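Local coordinates for uncharacterized protein (Trypanosoma congolense, PDB 4E40) that acts as a trypanosome cell-surface receptor for haptoglobin-hemoglobin, probably serving in the uptake of heme as a nutrient, at residues 13-18 with 142-147; 44-49 with 113-118. All coordinates share one frame; numbering follows the deposited sequence.

Contact 1: 13-18 with 142-147. Unlike the reference sequence in segment 13-18: Asp14 (reference Glu).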
loop_
_atom_site.group_PDB
_atom_site.type_symbol
_atom_site.label_atom_id
_atom_site.label_comp_id
_atom_site.label_asym_id
_atom_site.label_seq_id
_atom_site.Cartn_x
_atom_site.Cartn_y
_atom_site.Cartn_z
ATOM N N ASP A 13 24.834 -15.145 28.743
ATOM C CA ASP A 13 24.634 -14.370 27.493
ATOM C C ASP A 13 23.580 -15.018 26.571
ATOM O O ASP A 13 22.798 -14.266 25.948
ATOM C CB ASP A 13 25.969 -14.208 26.765
ATOM C CG ASP A 13 26.855 -13.201 27.393
ATOM O OD1 ASP A 13 26.391 -12.250 28.101
ATOM O OD2 ASP A 13 28.096 -13.239 27.112
ATOM N N ASP A 14 23.495 -16.347 26.499
ATOM C CA ASP A 14 22.457 -16.975 25.681
ATOM C C ASP A 14 21.092 -16.665 26.272
ATOM O O ASP A 14 20.141 -16.408 25.535
ATOM C CB ASP A 14 22.557 -18.486 25.571
ATOM C CG ASP A 14 23.695 -18.961 24.656
ATOM O OD1 ASP A 14 24.288 -18.186 23.920
ATOM O OD2 ASP A 14 23.938 -20.179 24.739
ATOM N N VAL A 15 21.000 -16.701 27.615
ATOM C CA VAL A 15 19.705 -16.390 28.242
ATOM C C VAL A 15 19.295 -14.938 27.940
ATOM O O VAL A 15 18.131 -14.702 27.558
ATOM C CB VAL A 15 19.716 -16.659 29.780
ATOM C CG1 VAL A 15 18.334 -16.249 30.299
ATOM C CG2 VAL A 15 19.918 -18.140 30.035
ATOM N N ALA A 16 20.217 -13.980 28.037
ATOM C CA ALA A 16 19.879 -12.576 27.756
ATOM C C ALA A 16 19.480 -12.434 26.314
ATOM O O ALA A 16 18.546 -11.718 25.973
ATOM C CB ALA A 16 21.078 -11.677 28.078
ATOM N N ALA A 17 20.211 -13.121 25.437
ATOM C CA ALA A 17 19.827 -13.065 24.034
ATOM C C ALA A 17 18.446 -13.690 23.753
ATOM O O ALA A 17 17.687 -13.150 22.911
ATOM C CB ALA A 17 20.926 -13.720 23.139
ATOM N N ALA A 18 18.112 -14.775 24.446
ATOM C CA ALA A 18 16.768 -15.390 24.263
ATOM C C ALA A 18 15.693 -14.492 24.844
ATOM O O ALA A 18 14.615 -14.389 24.250
ATOM C CB ALA A 18 16.732 -16.782 24.898
ATOM N N ASN A 142 8.745 -20.735 26.370
ATOM C CA ASN A 142 8.884 -22.060 27.013
ATOM C C ASN A 142 10.328 -22.362 27.324
ATOM O O ASN A 142 10.645 -22.915 28.407
ATOM C CB ASN A 142 8.261 -23.187 26.200
ATOM C CG ASN A 142 6.776 -23.048 26.073
ATOM O OD1 ASN A 142 6.129 -22.298 26.840
ATOM N ND2 ASN A 142 6.193 -23.774 25.105
ATOM N N LEU A 143 11.212 -22.050 26.368
ATOM C CA LEU A 143 12.637 -22.259 26.525
ATOM C C LEU A 143 13.176 -21.459 27.705
ATOM O O LEU A 143 13.951 -21.990 28.523
ATOM C CB LEU A 143 13.368 -21.906 25.201
ATOM C CG LEU A 143 14.875 -22.061 25.222
ATOM C CD1 LEU A 143 15.313 -23.533 25.211
ATOM C CD2 LEU A 143 15.487 -21.301 24.018
ATOM N N LEU A 144 12.715 -20.222 27.864
ATOM C CA LEU A 144 13.147 -19.384 28.987
ATOM C C LEU A 144 12.579 -19.877 30.341
ATOM O O LEU A 144 13.300 -19.831 31.332
ATOM C CB LEU A 144 12.735 -17.940 28.720
ATOM C CG LEU A 144 13.579 -17.216 27.650
ATOM C CD1 LEU A 144 12.824 -15.993 27.163
ATOM C CD2 LEU A 144 14.868 -16.758 28.358
ATOM N N ALA A 145 11.369 -20.402 30.313
ATOM C CA ALA A 145 10.763 -21.015 31.542
ATOM C C ALA A 145 11.560 -22.228 31.932
ATOM O O ALA A 145 11.844 -22.431 33.150
ATOM C CB ALA A 145 9.283 -21.362 31.304
ATOM N N ARG A 146 11.976 -23.044 30.961
ATOM C CA ARG A 146 12.850 -24.182 31.284
ATOM C C ARG A 146 14.220 -23.795 31.877
ATOM O O ARG A 146 14.715 -24.489 32.791
ATOM C CB ARG A 146 13.053 -25.106 30.080
ATOM C CG ARG A 146 11.744 -25.776 29.679
ATOM C CD ARG A 146 11.887 -26.843 28.595
ATOM N NE ARG A 146 12.356 -26.368 27.277
ATOM C CZ ARG A 146 11.577 -26.016 26.232
ATOM N NH1 ARG A 146 10.224 -26.013 26.272
ATOM N NH2 ARG A 146 12.172 -25.645 25.110
ATOM N N ALA A 147 14.832 -22.708 31.382
ATOM C CA ALA A 147 16.106 -22.241 31.857
ATOM C C ALA A 147 16.056 -21.853 33.342
ATOM O O ALA A 147 17.075 -21.905 34.032
ATOM C CB ALA A 147 16.625 -21.079 30.972
#

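Contact 2: 44-49 with 113-118. Unlike the reference sequence in segment 113-118: Ile116 (reference Thr).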
loop_
_atom_site.group_PDB
_atom_site.type_symbol
_atom_site.label_atom_id
_atom_site.label_comp_id
_atom_site.label_asym_id
_atom_site.label_seq_id
_atom_site.Cartn_x
_atom_site.Cartn_y
_atom_site.Cartn_z
ATOM N N ALA A 44 -8.816 2.782 1.651
ATOM C CA ALA A 44 -10.151 3.292 2.021
ATOM C C ALA A 44 -10.505 4.583 1.293
ATOM O O ALA A 44 -11.673 4.964 1.260
ATOM C CB ALA A 44 -10.274 3.490 3.537
ATOM N N THR A 45 -9.511 5.235 0.723
ATOM C CA THR A 45 -9.762 6.438 -0.097
ATOM C C THR A 45 -10.119 6.087 -1.548
ATOM O O THR A 45 -10.523 6.951 -2.337
ATOM C CB THR A 45 -8.535 7.374 -0.173
ATOM O OG1 THR A 45 -7.517 6.787 -1.024
ATOM C CG2 THR A 45 -8.001 7.715 1.195
ATOM N N THR A 46 -9.931 4.841 -1.948
ATOM C CA THR A 46 -9.897 4.634 -3.393
ATOM C C THR A 46 -11.258 4.682 -4.060
ATOM O O THR A 46 -11.338 4.997 -5.264
ATOM C CB THR A 46 -9.075 3.390 -3.809
ATOM O OG1 THR A 46 -9.694 2.172 -3.347
ATOM C CG2 THR A 46 -7.625 3.545 -3.302
ATOM N N GLU A 47 -12.318 4.375 -3.315
ATOM C CA GLU A 47 -13.658 4.417 -3.890
ATOM C C GLU A 47 -13.986 5.892 -4.199
ATOM O O GLU A 47 -14.611 6.193 -5.246
ATOM C CB GLU A 47 -14.678 3.762 -2.952
ATOM C CG GLU A 47 -16.103 3.677 -3.482
ATOM C CD GLU A 47 -17.129 3.315 -2.400
ATOM O OE1 GLU A 47 -18.344 3.248 -2.715
ATOM O OE2 GLU A 47 -16.738 3.100 -1.223
ATOM N N PHE A 48 -13.537 6.800 -3.323
ATOM C CA PHE A 48 -13.685 8.259 -3.566
ATOM C C PHE A 48 -12.915 8.738 -4.823
ATOM O O PHE A 48 -13.452 9.525 -5.602
ATOM C CB PHE A 48 -13.263 9.075 -2.332
ATOM C CG PHE A 48 -13.142 10.563 -2.586
ATOM C CD1 PHE A 48 -14.268 11.393 -2.528
ATOM C CD2 PHE A 48 -11.898 11.142 -2.874
ATOM C CE1 PHE A 48 -14.153 12.774 -2.765
ATOM C CE2 PHE A 48 -11.779 12.512 -3.113
ATOM C CZ PHE A 48 -12.911 13.328 -3.058
ATOM N N SER A 49 -11.669 8.295 -4.985
ATOM C CA SER A 49 -10.814 8.672 -6.155
ATOM C C SER A 49 -11.326 8.116 -7.420
ATOM O O SER A 49 -11.346 8.836 -8.455
ATOM C CB SER A 49 -9.388 8.186 -5.966
ATOM O OG SER A 49 -8.945 8.663 -4.740
ATOM N N ASN A 113 -6.876 -0.238 -9.021
ATOM C CA ASN A 113 -6.810 -1.727 -9.002
ATOM C C ASN A 113 -5.511 -2.236 -8.447
ATOM O O ASN A 113 -5.522 -3.249 -7.667
ATOM C CB ASN A 113 -7.105 -2.269 -10.417
ATOM C CG ASN A 113 -8.589 -2.153 -10.779
ATOM O OD1 ASN A 113 -9.446 -2.164 -9.905
ATOM N ND2 ASN A 113 -8.886 -2.030 -12.037
ATOM N N GLU A 114 -4.396 -1.549 -8.730
ATOM C CA GLU A 114 -3.106 -1.949 -8.185
ATOM C C GLU A 114 -3.124 -1.810 -6.668
ATOM O O GLU A 114 -2.611 -2.713 -5.964
ATOM C CB GLU A 114 -1.952 -1.148 -8.773
ATOM C CG GLU A 114 -1.768 -1.625 -10.233
ATOM C CD GLU A 114 -0.769 -0.824 -11.075
ATOM O OE1 GLU A 114 -0.369 0.275 -10.681
ATOM O OE2 GLU A 114 -0.442 -1.288 -12.205
ATOM N N ILE A 115 -3.688 -0.719 -6.156
ATOM C CA ILE A 115 -3.733 -0.540 -4.687
ATOM C C ILE A 115 -4.585 -1.625 -4.019
ATOM O O ILE A 115 -4.232 -2.122 -2.916
ATOM C CB ILE A 115 -4.268 0.868 -4.345
ATOM C CG1 ILE A 115 -3.151 1.879 -4.700
ATOM C CG2 ILE A 115 -4.683 0.987 -2.875
ATOM C CD1 ILE A 115 -3.659 3.334 -4.743
ATOM N N ILE A 116 -5.701 -1.958 -4.649
ATOM C CA ILE A 116 -6.601 -2.984 -4.077
ATOM C C ILE A 116 -5.821 -4.291 -4.003
ATOM O O ILE A 116 -5.844 -4.973 -2.937
ATOM C CB ILE A 116 -7.893 -3.137 -4.924
ATOM C CG1 ILE A 116 -8.805 -1.904 -4.711
ATOM C CG2 ILE A 116 -8.600 -4.477 -4.602
ATOM C CD1 ILE A 116 -9.958 -1.797 -5.743
ATOM N N GLU A 117 -5.152 -4.677 -5.104
ATOM C CA GLU A 117 -4.395 -5.960 -5.109
ATOM C C GLU A 117 -3.253 -5.971 -4.076
ATOM O O GLU A 117 -3.071 -6.952 -3.295
ATOM C CB GLU A 117 -3.827 -6.213 -6.536
ATOM C CG GLU A 117 -2.888 -7.445 -6.615
ATOM C CD GLU A 117 -1.908 -7.369 -7.820
ATOM O OE1 GLU A 117 -1.805 -6.313 -8.519
ATOM O OE2 GLU A 117 -1.208 -8.374 -8.072
ATOM N N LEU A 118 -2.518 -4.859 -3.999
ATOM C CA LEU A 118 -1.331 -4.769 -3.101
ATOM C C LEU A 118 -1.775 -4.785 -1.678
ATOM O O LEU A 118 -1.103 -5.411 -0.829
ATOM C CB LEU A 118 -0.608 -3.434 -3.367
ATOM C CG LEU A 118 0.178 -3.485 -4.694
ATOM C CD1 LEU A 118 0.539 -2.047 -5.002
ATOM C CD2 LEU A 118 1.446 -4.289 -4.470
#

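Contact 1: 13-18 with 142-147
Leu144 reaches from helix 82-147 into the side of helix 12-26, where its CD2 methyl touches the side chains of both Val15 and Ala18, while CD1 meets backbone of Ala18. In the apolar part, CD2 of Leu144 lies 3.9 Å from CB of Ala18. The same CD2 of Leu144 is 4.0 Å from CG1 of Val15. The two partners are three positions apart, so they stand on neighbouring turns of the same helix face, and one methyl touches both. Val15 presents CG1 because that branch is turned anti to its backbone N (chi1 178°). The side chain of Leu144 does not start out pointing at the other helix; its CG is set anti to the carbonyl carbon (chi1 -74°), and the branched end then bends across.

The same methyls also pack against backbone. CD1 of Leu144 is 3.8 Å from O of Ala18, while CD2 of the same Leu144 comes 3.9 Å from O of Val15. These are van der Waals contacts of methyl groups with carbonyl oxygens. The nearest CA pair, Ala18 CA and Leu144 CA, is 7.2 Å apart, consistent with the small side chain of Ala18. The pairing belongs to the helical bundle of the receptor, joining the short N-terminal helix to the end of a long one. Cys19, next to Ala18, is disulfide-bonded to Cys162, a covalent tie close to this packing.

Helix 153-160 covers a further side, where Val155 touches both Val15 and Ala147. Polar links lie at the periphery: Glu4 forms a salt bridge with Arg146 and accepts a hydrogen bond from Asn142.

Contact 2: 44-49 with 113-118
Thr46 and Ile115 meet methyl to methyl, CG2 of Thr46 lying 3.9 Å from CG2 of Ile115, and Thr46 has the most surface buried of any residue here. Both residues direct their CB at the opposing helix, and the two beta-branched side chains meet where CA of Thr46 and CA of Ile115 are 8.2 Å apart. In Thr46 the methyl is anti to the carbonyl carbon, while OG1 sits between the backbone N and the carbonyl carbon (chi1 66°). That rotation gives the methyl to Ile115 and lets the hydroxyl bond to O of Asn43 in its own helix, so the polar atom is satisfied within the buried contact. Ile116, an exposed residue that differs from the reference sequence, adds a looser touch at the border: its CG1 is 4.4 Å from OG1 of Thr46.

Helix 28-73 is kinked here, the backbone N atoms of Glu47 and Phe48 making no bond to the preceding turn. Arg42, which binds heme b in a structure of this protein, though no heme is bound to this chain in the model, lies beside Ile115. The pairing joins two long helices of the bundle, 28-73 and 82-147, while helix 192-246 packs alongside both, with Leu219 against Ser49 and Arg215 against Ile115.

Overall arrangement
Helix 82-147 takes part in both contacts, meeting helix 12-26 near its end in contact 1 and helix 28-73 further back in contact 2. Their centres are 45 Å apart and their nearest atoms about 31 Å, so they lie at separate levels of one elongated bundle. The centre of contact 2 is about 9 Å, and that of contact 1 about 37 Å, from the centre of the chain. Along the sequence, 44-49 and 113-118 are nested within the loop closed by 13-18 and 142-147. Only contact 2 is near the heme b site: the side chains of Ile115 and Arg42 are about 4 Å apart, those of Thr46 and Lys52 about 10 Å. No heme is bound to this chain in the model.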